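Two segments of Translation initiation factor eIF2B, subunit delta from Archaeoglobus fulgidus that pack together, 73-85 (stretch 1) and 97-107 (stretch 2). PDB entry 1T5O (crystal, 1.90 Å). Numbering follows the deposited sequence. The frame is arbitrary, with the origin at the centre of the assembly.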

ATOM      1  N   LEU A  73      27.191 -41.436   8.418  1.00 57.50           N
ATOM      2  CA  LEU A  73      26.547 -40.578   7.436  1.00 55.86           C
ATOM      3  C   LEU A  73      25.081 -40.419   7.822  1.00 55.06           C
ATOM      4  O   LEU A  73      24.601 -39.297   7.993  1.00 54.16           O
ATOM      5  CB  LEU A  73      26.653 -41.193   6.040  1.00 55.28           C
ATOM      6  CG  LEU A  73      25.844 -40.496   4.939  1.00 55.14           C
ATOM      7  CD1 LEU A  73      26.217 -39.020   4.888  1.00 54.77           C
ATOM      8  CD2 LEU A  73      26.099 -41.174   3.599  1.00 54.22           C
ATOM      9  N   LYS A  74      24.385 -41.546   7.971  1.00 53.69           N
ATOM     10  CA  LYS A  74      22.972 -41.545   8.344  1.00 53.98           C
ATOM     11  C   LYS A  74      22.683 -40.732   9.618  1.00 54.00           C
ATOM     12  O   LYS A  74      21.739 -39.931   9.662  1.00 52.58           O
ATOM     13  CB  LYS A  74      22.470 -42.975   8.546  1.00 53.72           C
ATOM     14  CG  LYS A  74      22.594 -43.888   7.335  1.00 54.49           C
ATOM     15  CD  LYS A  74      21.816 -45.189   7.574  1.00 54.55           C
ATOM     16  CE  LYS A  74      21.944 -46.149   6.402  1.00 55.30           C
ATOM     17  NZ  LYS A  74      21.521 -45.528   5.126  1.00 56.57           N
ATOM     18  N   GLU A  75      23.484 -40.957  10.654  1.00 53.55           N
ATOM     19  CA  GLU A  75      23.311 -40.242  11.908  1.00 54.61           C
ATOM     20  C   GLU A  75      23.378 -38.737  11.627  1.00 53.84           C
ATOM     21  O   GLU A  75      22.564 -37.958  12.131  1.00 53.21           O
ATOM     22  CB  GLU A  75      24.411 -40.650  12.896  1.00 57.00           C
ATOM     23  CG  GLU A  75      24.207 -40.123  14.307  1.00 60.87           C
ATOM     24  CD  GLU A  75      25.282 -40.591  15.282  1.00 64.11           C
ATOM     25  OE1 GLU A  75      25.087 -40.394  16.506  1.00 65.87           O
ATOM     26  OE2 GLU A  75      26.319 -41.146  14.832  1.00 65.23           O
ATOM     27  N   HIS A  76      24.352 -38.339  10.808  1.00 53.25           N
ATOM     28  CA  HIS A  76      24.535 -36.938  10.432  1.00 51.67           C
ATOM     29  C   HIS A  76      23.288 -36.393   9.718  1.00 50.17           C
ATOM     30  O   HIS A  76      22.849 -35.271   9.981  1.00 48.82           O
ATOM     31  CB  HIS A  76      25.755 -36.792   9.513  1.00 51.93           C
ATOM     32  CG  HIS A  76      25.959 -35.402   8.991  1.00 53.87           C
ATOM     33  ND1 HIS A  76      26.357 -34.351   9.792  1.00 54.86           N
ATOM     34  CD2 HIS A  76      25.812 -34.887   7.745  1.00 53.34           C
ATOM     35  CE1 HIS A  76      26.448 -33.252   9.065  1.00 54.15           C
ATOM     36  NE2 HIS A  76      26.123 -33.550   7.819  1.00 54.06           N
ATOM     37  N   LEU A  77      22.717 -37.187   8.817  1.00 48.39           N
ATOM     38  CA  LEU A  77      21.534 -36.742   8.092  1.00 48.27           C
ATOM     39  C   LEU A  77      20.360 -36.450   9.030  1.00 48.37           C
ATOM     40  O   LEU A  77      19.652 -35.453   8.857  1.00 48.02           O
ATOM     41  CB  LEU A  77      21.126 -37.779   7.047  1.00 46.18           C
ATOM     42  CG  LEU A  77      22.146 -38.003   5.930  1.00 46.21           C
ATOM     43  CD1 LEU A  77      21.536 -38.895   4.867  1.00 44.70           C
ATOM     44  CD2 LEU A  77      22.570 -36.668   5.320  1.00 45.58           C
ATOM     45  N   LYS A  78      20.150 -37.307  10.025  1.00 48.43           N
ATOM     46  CA  LYS A  78      19.049 -37.100  10.957  1.00 48.60           C
ATOM     47  C   LYS A  78      19.259 -35.783  11.710  1.00 48.61           C
ATOM     48  O   LYS A  78      18.308 -35.053  12.009  1.00 48.13           O
ATOM     49  CB  LYS A  78      18.958 -38.280  11.929  1.00 48.58           C
ATOM     50  CG  LYS A  78      18.594 -39.601  11.254  1.00 49.71           C
ATOM     51  CD  LYS A  78      18.603 -40.774  12.236  1.00 48.31           C
ATOM     52  CE  LYS A  78      18.250 -42.077  11.537  1.00 48.83           C
ATOM     53  NZ  LYS A  78      18.248 -43.255  12.459  1.00 48.81           N
ATOM     54  N   LYS A  79      20.520 -35.476  11.992  1.00 49.08           N
ATOM     55  CA  LYS A  79      20.864 -34.251  12.696  1.00 49.45           C
ATOM     56  C   LYS A  79      20.618 -33.044  11.789  1.00 48.29           C
ATOM     57  O   LYS A  79      20.013 -32.053  12.211  1.00 47.26           O
ATOM     58  CB  LYS A  79      22.334 -34.285  13.145  1.00 51.10           C
ATOM     59  CG  LYS A  79      22.649 -35.288  14.274  1.00 54.03           C
ATOM     60  CD  LYS A  79      24.120 -35.171  14.768  1.00 54.97           C
ATOM     61  CE  LYS A  79      25.130 -35.511  13.665  1.00 57.16           C
ATOM     62  NZ  LYS A  79      26.566 -35.448  14.093  1.00 58.22           N
ATOM     63  N   ALA A  80      21.083 -33.138  10.544  1.00 46.95           N
ATOM     64  CA  ALA A  80      20.910 -32.063   9.574  1.00 46.80           C
ATOM     65  C   ALA A  80      19.419 -31.820   9.310  1.00 46.59           C
ATOM     66  O   ALA A  80      18.981 -30.671   9.216  1.00 45.92           O
ATOM     67  CB  ALA A  80      21.632 -32.410   8.271  1.00 46.06           C
ATOM     68  N   ALA A  81      18.650 -32.905   9.201  1.00 46.32           N
ATOM     69  CA  ALA A  81      17.212 -32.823   8.969  1.00 45.97           C
ATOM     70  C   ALA A  81      16.577 -32.038  10.111  1.00 46.97           C
ATOM     71  O   ALA A  81      15.730 -31.176   9.888  1.00 46.74           O
ATOM     72  CB  ALA A  81      16.620 -34.219   8.909  1.00 45.53           C
ATOM     73  N   ASP A  82      16.991 -32.360  11.336  1.00 48.43           N
ATOM     74  CA  ASP A  82      16.508 -31.706  12.556  1.00 49.53           C
ATOM     75  C   ASP A  82      16.881 -30.227  12.556  1.00 49.03           C
ATOM     76  O   ASP A  82      16.065 -29.357  12.873  1.00 48.17           O
ATOM     77  CB  ASP A  82      17.133 -32.362  13.797  1.00 51.51           C
ATOM     78  CG  ASP A  82      16.424 -33.642  14.209  1.00 54.06           C
ATOM     79  OD1 ASP A  82      15.595 -34.156  13.423  1.00 55.19           O
ATOM     80  OD2 ASP A  82      16.704 -34.143  15.324  1.00 56.69           O
ATOM     81  N   PHE A  83      18.132 -29.952  12.205  1.00 47.95           N
ATOM     82  CA  PHE A  83      18.608 -28.585  12.163  1.00 47.40           C
ATOM     83  C   PHE A  83      17.886 -27.739  11.120  1.00 47.31           C
ATOM     84  O   PHE A  83      17.475 -26.612  11.410  1.00 46.41           O
ATOM     85  CB  PHE A  83      20.113 -28.566  11.897  1.00 48.05           C
ATOM     86  CG  PHE A  83      20.624 -27.237  11.430  1.00 49.34           C
ATOM     87  CD1 PHE A  83      20.652 -26.926  10.073  1.00 49.02           C
ATOM     88  CD2 PHE A  83      21.059 -26.286  12.344  1.00 49.91           C
ATOM     89  CE1 PHE A  83      21.105 -25.696   9.636  1.00 49.01           C
ATOM     90  CE2 PHE A  83      21.516 -25.049  11.910  1.00 49.74           C
ATOM     91  CZ  PHE A  83      21.539 -24.754  10.555  1.00 49.03           C
ATOM     92  N   LEU A  84      17.736 -28.268   9.905  1.00 46.85           N
ATOM     93  CA  LEU A  84      17.078 -27.503   8.850  1.00 46.99           C
ATOM     94  C   LEU A  84      15.603 -27.257   9.104  1.00 46.13           C
ATOM     95  O   LEU A  84      15.111 -26.159   8.855  1.00 46.45           O
ATOM     96  CB  LEU A  84      17.253 -28.175   7.482  1.00 48.23           C
ATOM     97  CG  LEU A  84      18.487 -27.732   6.689  1.00 49.53           C
ATOM     98  CD1 LEU A  84      18.593 -28.527   5.395  1.00 50.11           C
ATOM     99  CD2 LEU A  84      18.393 -26.245   6.392  1.00 50.24           C
ATOM    100  N   ALA A  85      14.893 -28.264   9.601  1.00 45.90           N
ATOM    101  CA  ALA A  85      13.472 -28.101   9.871  1.00 46.45           C
ATOM    102  C   ALA A  85      13.247 -27.061  10.975  1.00 47.20           C
ATOM    103  O   ALA A  85      12.242 -26.343  10.970  1.00 45.87           O
ATOM    104  CB  ALA A  85      12.848 -29.442  10.252  1.00 45.66           C
ATOM    105  N   GLY A  97       9.827 -31.758   2.399  1.00 33.07           N
ATOM    106  CA  GLY A  97      11.049 -31.942   1.638  1.00 32.38           C
ATOM    107  C   GLY A  97      12.112 -32.658   2.447  1.00 31.21           C
ATOM    108  O   GLY A  97      12.728 -33.609   1.972  1.00 29.27           O
ATOM    109  N   ILE A  98      12.314 -32.192   3.677  1.00 32.98           N
ATOM    110  CA  ILE A  98      13.285 -32.786   4.597  1.00 34.43           C
ATOM    111  C   ILE A  98      13.001 -34.270   4.829  1.00 34.64           C
ATOM    112  O   ILE A  98      13.861 -35.119   4.582  1.00 34.07           O
ATOM    113  CB  ILE A  98      13.242 -32.110   5.985  1.00 35.99           C
ATOM    114  CG1 ILE A  98      13.652 -30.634   5.885  1.00 35.93           C
ATOM    115  CG2 ILE A  98      14.112 -32.898   6.965  1.00 36.20           C
ATOM    116  CD1 ILE A  98      15.020 -30.426   5.342  1.00 40.27           C
ATOM    117  N   GLU A  99      11.791 -34.577   5.300  1.00 35.49           N
ATOM    118  CA  GLU A  99      11.432 -35.957   5.599  1.00 35.65           C
ATOM    119  C   GLU A  99      11.405 -36.894   4.395  1.00 34.68           C
ATOM    120  O   GLU A  99      11.731 -38.072   4.517  1.00 32.92           O
ATOM    121  CB  GLU A  99      10.111 -36.018   6.403  1.00 36.46           C
ATOM    122  CG  GLU A  99       8.791 -36.428   5.686  1.00 41.43           C
ATOM    123  CD  GLU A  99       8.715 -37.893   5.195  1.00 40.19           C
ATOM    124  OE1 GLU A  99       9.054 -38.854   5.939  1.00 43.87           O
ATOM    125  OE2 GLU A  99       8.278 -38.089   4.045  1.00 40.83           O
ATOM    126  N   ARG A 100      11.035 -36.389   3.225  1.00 35.35           N
ATOM    127  CA  ARG A 100      11.004 -37.266   2.062  1.00 34.24           C
ATOM    128  C   ARG A 100      12.389 -37.620   1.554  1.00 33.65           C
ATOM    129  O   ARG A 100      12.631 -38.746   1.107  1.00 31.31           O
ATOM    130  CB  ARG A 100      10.179 -36.644   0.950  1.00 35.59           C
ATOM    131  CG  ARG A 100       8.701 -36.853   1.162  1.00 39.05           C
ATOM    132  CD  ARG A 100       8.085 -37.356  -0.117  1.00 42.27           C
ATOM    133  NE  ARG A 100       7.317 -36.308  -0.750  1.00 44.52           N
ATOM    134  CZ  ARG A 100       6.685 -36.440  -1.909  1.00 45.05           C
ATOM    135  NH1 ARG A 100       6.739 -37.585  -2.581  1.00 42.47           N
ATOM    136  NH2 ARG A 100       5.976 -35.422  -2.372  1.00 44.27           N
ATOM    137  N   ALA A 101      13.294 -36.654   1.640  1.00 33.29           N
ATOM    138  CA  ALA A 101      14.666 -36.840   1.199  1.00 33.84           C
ATOM    139  C   ALA A 101      15.405 -37.734   2.194  1.00 34.52           C
ATOM    140  O   ALA A 101      16.157 -38.620   1.795  1.00 35.51           O
ATOM    141  CB  ALA A 101      15.363 -35.475   1.066  1.00 32.62           C
ATOM    142  N   LEU A 102      15.172 -37.505   3.484  1.00 35.43           N
ATOM    143  CA  LEU A 102      15.810 -38.292   4.540  1.00 36.92           C
ATOM    144  C   LEU A 102      15.361 -39.743   4.471  1.00 37.73           C
ATOM    145  O   LEU A 102      16.180 -40.664   4.494  1.00 38.42           O
ATOM    146  CB  LEU A 102      15.452 -37.731   5.918  1.00 37.84           C
ATOM    147  CG  LEU A 102      16.125 -38.432   7.116  1.00 38.43           C
ATOM    148  CD1 LEU A 102      17.642 -38.317   6.981  1.00 39.13           C
ATOM    149  CD2 LEU A 102      15.660 -37.808   8.426  1.00 37.29           C
ATOM    150  N   ASN A 103      14.045 -39.929   4.403  1.00 37.78           N
ATOM    151  CA  ASN A 103      13.428 -41.250   4.328  1.00 37.54           C
ATOM    152  C   ASN A 103      14.056 -42.039   3.185  1.00 37.04           C
ATOM    153  O   ASN A 103      14.375 -43.214   3.341  1.00 37.20           O
ATOM    154  CB  ASN A 103      11.898 -41.099   4.118  1.00 37.65           C
ATOM    155  CG  ASN A 103      11.162 -42.447   4.002  1.00 38.12           C
ATOM    156  OD1 ASN A 103      10.753 -42.858   2.906  1.00 38.84           O
ATOM    157  ND2 ASN A 103      10.990 -43.129   5.126  1.00 35.81           N
ATOM    158  N   ALA A 104      14.247 -41.392   2.042  1.00 36.43           N
ATOM    159  CA  ALA A 104      14.826 -42.069   0.878  1.00 36.26           C
ATOM    160  C   ALA A 104      16.312 -42.383   1.021  1.00 37.81           C
ATOM    161  O   ALA A 104      16.773 -43.488   0.683  1.00 37.02           O
ATOM    162  CB  ALA A 104      14.604 -41.233  -0.386  1.00 34.88           C
ATOM    163  N   ALA A 105      17.063 -41.402   1.501  1.00 37.79           N
ATOM    164  CA  ALA A 105      18.503 -41.569   1.651  1.00 39.05           C
ATOM    165  C   ALA A 105      18.834 -42.681   2.645  1.00 40.10           C
ATOM    166  O   ALA A 105      19.700 -43.512   2.390  1.00 39.96           O
ATOM    167  CB  ALA A 105      19.139 -40.245   2.098  1.00 37.73           C
ATOM    168  N   LEU A 106      18.138 -42.689   3.776  1.00 41.13           N
ATOM    169  CA  LEU A 106      18.374 -43.697   4.798  1.00 43.60           C
ATOM    170  C   LEU A 106      18.175 -45.119   4.271  1.00 44.87           C
ATOM    171  O   LEU A 106      18.610 -46.083   4.897  1.00 45.21           O
ATOM    172  CB  LEU A 106      17.464 -43.441   5.997  1.00 42.38           C
ATOM    173  CG  LEU A 106      17.792 -42.162   6.769  1.00 42.95           C
ATOM    174  CD1 LEU A 106      16.912 -42.091   8.000  1.00 43.87           C
ATOM    175  CD2 LEU A 106      19.262 -42.143   7.170  1.00 42.46           C
ATOM    176  N   LYS A 107      17.519 -45.239   3.120  1.00 46.42           N
ATOM    177  CA  LYS A 107      17.270 -46.533   2.497  1.00 48.84           C
ATOM    178  C   LYS A 107      18.536 -47.102   1.842  1.00 50.23           C
ATOM    179  O   LYS A 107      18.568 -48.268   1.446  1.00 50.17           O
ATOM    180  CB  LYS A 107      16.154 -46.399   1.461  1.00 49.99           C
ATOM    181  CG  LYS A 107      14.782 -46.823   1.972  1.00 52.48           C
ATOM    182  CD  LYS A 107      13.660 -45.991   1.355  1.00 53.33           C
ATOM    183  CE  LYS A 107      12.356 -46.783   1.331  1.00 55.59           C
ATOM    184  NZ  LYS A 107      11.176 -45.971   0.907  1.00 56.01           N
TER

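A single hydrogen bond joins these two stretches, made by the tip of a lysine to a backbone carbonyl near the C-terminal end of stretch 2: Lys74 NZ donates to Leu106 O over 3.0 Å. Most of the rest is apolar packing. A backbone carbonyl is a good acceptor for a lysine, and the ammonium group supplies a donor to this oxygen. The CA-to-CB bond of Lys74 points sideways, yet its end comes nearer; chi1 is m, chi2 and chi3 are t, and a final turn at chi4 (m) completes the path of NZ to the oxygen. The same side chain also has an aliphatic role, since Lys74 CB lies 3.6 Å from Leu106 CD2.

The remainder illustrates how antiparallel helices pack through residues that recur every three or four positions. The axes approach to 10.0 Å and their directions differ by 175°, so the register runs in opposite senses: Lys74 is level with Leu106, Leu77 with Leu102, and Ala81 with Ile98. At the last pair the backbones are closest, with Ala81 CA and Ile98 CA 5.9 Å apart. Alanine suits this place because its lone methyl leaves room for a branched neighbour, and Ala81 CB touches Ile98 CG2 at 3.4 Å. The isoleucine uses its other branch one turn along, where Ile98 CD1 meets Leu84 CB at 3.8 Å.

Leu102 occupies the middle of the row. Its CA-to-CB bond points sideways, but with chi1 t and chi2 p its end comes nearer, and the two methyls reach different neighbours: Leu102 CD1 lies 3.5 Å from Leu77 CB, while Leu102 CD2 lies 3.7 Å from Ala81 CB. Leu77, buried and directed toward the other helix, extends its own methyl to a small partner, Leu77 CD1 standing 3.9 Å from Ala105 CB.

Toward the solvent, Lys78 shows how a charged residue can cover an apolar edge. Beyond an m chi1, the side chain is extended, with chi2, chi3 and chi4 all t, and Lys78 CE passes 3.8 Å from Leu106 CD1. The methylenes thus shield part of the leucine while the residue remains exposed. Altogether 481 Å² is buried, counting both sides, with Leu106 and Ile98 the residues most covered.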